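LPXTG cell wall anchor domain-containing protein (Lactobacillus rhamnosus, PDB 7CBS) serves as the basal pilin of the sortase-assembled SpaCBA pilus, probably helping to fix the pilus to the cell wall, and is itself atypically adhesive. Local coordinates at residues Asp76-Val81 with Ala132-Phe137. Residues are numbered along the deposited sequence; the frame is centred on the assembly and turned at random.
Sequences DFWQLV and AAVYLF
Trp78 reaches from its helix to the backbone of Ala132 with the one polar tie between 76-81 and 132-137. Its indole N-H is given to the carbonyl, NE1 to Ala132 O at 3.0 Å, and the bond is nearly straight, 170° at the hydrogen. The oxygen lies in the plane of the indole at its edge, and the nitrogen in turn lies in the carbonyl plane, which helps fix the rotation of the ring. CG stands anti to the carbonyl carbon of Trp78 (chi1 -65°), a setting that swings the indole toward the other segment. Beside the bond, CZ2 comes within 4.1 Å of Ala132 CB.

Val134 meets both aromatic rings with its two methyls. CG1 sits over one face of Phe77, 4.0 Å from the ring centroid and 25° off the normal, a CH-pi contact shifted toward the rim on the CG and CD1 side. CG2 touches Phe77 CD2 at 3.6 Å and meets Trp78 CZ2 obliquely at 4.0 Å. Within the pilin's D1 N-terminal domain, this joins helix 74-84 to strand 131-141, which pairs antiparallel with strands 67-72, 118-128 and 152-155.

Phe77 CG, set opposite its own N, puts the ring against Val134; Val81 CG2 lies over the opposite face, also toward the rim. The buried ring is also touched by Val155 of strand 152-155 and Leu95 of helix 88-95. Phe77 CD2 lies 3.6 Å above the indole plane, while Trp78 CD2 meets the edge of the phenyl ring. Replacing Trp78 with a leucine would probably leave Ala132 O without this N-H donor and strip cover from Val134 CG2. The hydroxyl of Thr74, at the start of helix 74-84, is hydrogen-bonded to the backbone N of Val134, a second link between helix and strand.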
loop_
_atom_site.group_PDB
_atom_site.type_symbol
_atom_site.label_atom_id
_atom_site.label_comp_id
_atom_site.label_asym_id
_atom_site.label_seq_id
_atom_site.Cartn_x
_atom_site.Cartn_y
_atom_site.Cartn_z
ATOM N N ASP A 76 10.087 15.481 15.776
ATOM C CA ASP A 76 9.701 16.890 16.065
ATOM C C ASP A 76 8.234 16.928 16.503
ATOM O O ASP A 76 7.929 17.658 17.466
ATOM C CB ASP A 76 9.943 17.809 14.863
ATOM C CG ASP A 76 11.414 18.071 14.580
ATOM O OD1 ASP A 76 12.221 17.931 15.519
ATOM O OD2 ASP A 76 11.746 18.409 13.421
ATOM N N PHE A 77 7.369 16.160 15.837
ATOM C CA PHE A 77 5.907 16.129 16.110
ATOM C C PHE A 77 5.662 15.694 17.559
ATOM O O PHE A 77 4.971 16.435 18.272
ATOM C CB PHE A 77 5.152 15.229 15.127
ATOM C CG PHE A 77 3.655 15.270 15.319
ATOM C CD1 PHE A 77 2.893 16.277 14.744
ATOM C CD2 PHE A 77 3.011 14.338 16.120
ATOM C CE1 PHE A 77 1.520 16.337 14.941
ATOM C CE2 PHE A 77 1.639 14.397 16.318
ATOM C CZ PHE A 77 0.893 15.399 15.726
ATOM N N TRP A 78 6.201 14.546 17.976
ATOM C CA TRP A 78 5.945 13.962 19.324
ATOM C C TRP A 78 6.646 14.788 20.411
ATOM O O TRP A 78 6.163 14.774 21.551
ATOM C CB TRP A 78 6.358 12.488 19.387
ATOM C CG TRP A 78 5.527 11.624 18.494
ATOM C CD1 TRP A 78 5.968 10.770 17.525
ATOM C CD2 TRP A 78 4.090 11.566 18.461
ATOM N NE1 TRP A 78 4.906 10.171 16.906
ATOM C CE2 TRP A 78 3.742 10.642 17.457
ATOM C CE3 TRP A 78 3.068 12.194 19.188
ATOM C CZ2 TRP A 78 2.416 10.335 17.158
ATOM C CZ3 TRP A 78 1.759 11.890 18.891
ATOM C CH2 TRP A 78 1.440 10.978 17.884
ATOM N N GLN A 79 7.735 15.471 20.052
ATOM C CA GLN A 79 8.486 16.388 20.947
ATOM C C GLN A 79 7.605 17.609 21.235
ATOM O O GLN A 79 7.579 18.054 22.394
ATOM C CB GLN A 79 9.826 16.759 20.306
ATOM N N LEU A 80 6.892 18.109 20.221
ATOM C CA LEU A 80 5.989 19.291 20.307
ATOM C C LEU A 80 4.753 18.931 21.137
ATOM O O LEU A 80 4.381 19.725 22.026
ATOM C CB LEU A 80 5.598 19.721 18.889
ATOM C CG LEU A 80 6.543 20.719 18.229
ATOM C CD1 LEU A 80 6.204 20.885 16.763
ATOM C CD2 LEU A 80 6.489 22.054 18.948
ATOM N N VAL A 81 4.150 17.770 20.859
ATOM C CA VAL A 81 2.925 17.269 21.556
ATOM C C VAL A 81 3.241 17.008 23.037
ATOM O O VAL A 81 2.377 17.310 23.882
ATOM C CB VAL A 81 2.373 16.013 20.853
ATOM C CG1 VAL A 81 1.334 15.284 21.693
ATOM C CG2 VAL A 81 1.798 16.360 19.492
ATOM N N ALA A 132 4.548 5.853 16.154
ATOM C CA ALA A 132 3.628 6.107 15.025
ATOM C C ALA A 132 4.267 7.172 14.131
ATOM O O ALA A 132 4.762 8.166 14.682
ATOM C CB ALA A 132 2.284 6.559 15.544
ATOM N N ALA A 133 4.292 6.958 12.813
ATOM C CA ALA A 133 4.923 7.888 11.851
ATOM C C ALA A 133 4.045 9.138 11.717
ATOM O O ALA A 133 2.819 9.029 11.927
ATOM C CB ALA A 133 5.140 7.203 10.528
ATOM N N VAL A 134 4.662 10.287 11.424
ATOM C CA VAL A 134 3.962 11.565 11.099
ATOM C C VAL A 134 4.679 12.193 9.906
ATOM O O VAL A 134 5.924 12.288 9.953
ATOM C CB VAL A 134 3.911 12.526 12.301
ATOM C CG1 VAL A 134 3.161 13.812 11.965
ATOM C CG2 VAL A 134 3.296 11.861 13.527
ATOM N N TYR A 135 3.915 12.576 8.877
ATOM C CA TYR A 135 4.428 13.049 7.565
ATOM C C TYR A 135 3.885 14.453 7.286
ATOM O O TYR A 135 2.704 14.714 7.599
ATOM C CB TYR A 135 4.067 12.039 6.473
ATOM C CG TYR A 135 4.686 10.680 6.681
ATOM C CD1 TYR A 135 6.035 10.470 6.450
ATOM C CD2 TYR A 135 3.937 9.609 7.139
ATOM C CE1 TYR A 135 6.629 9.240 6.678
ATOM C CE2 TYR A 135 4.510 8.369 7.364
ATOM C CZ TYR A 135 5.860 8.183 7.129
ATOM O OH TYR A 135 6.438 6.966 7.332
ATOM N N LEU A 136 4.751 15.329 6.765
ATOM C CA LEU A 136 4.419 16.688 6.262
ATOM C C LEU A 136 4.387 16.644 4.730
ATOM O O LEU A 136 5.381 16.188 4.138
ATOM C CB LEU A 136 5.480 17.677 6.759
ATOM C CG LEU A 136 5.470 19.053 6.099
ATOM C CD1 LEU A 136 4.148 19.760 6.346
ATOM C CD2 LEU A 136 6.636 19.889 6.598
ATOM N N PHE A 137 3.292 17.109 4.123
ATOM C CA PHE A 137 3.066 17.112 2.654
ATOM C C PHE A 137 3.009 18.561 2.157
ATOM O O PHE A 137 2.001 19.238 2.426
ATOM C CB PHE A 137 1.784 16.344 2.317
ATOM C CG PHE A 137 1.881 14.851 2.502
ATOM C CD1 PHE A 137 2.449 14.052 1.522
ATOM C CD2 PHE A 137 1.400 14.241 3.647
ATOM C CE1 PHE A 137 2.534 12.677 1.688
ATOM C CE2 PHE A 137 1.491 12.867 3.815
ATOM C CZ PHE A 137 2.059 12.087 2.837
#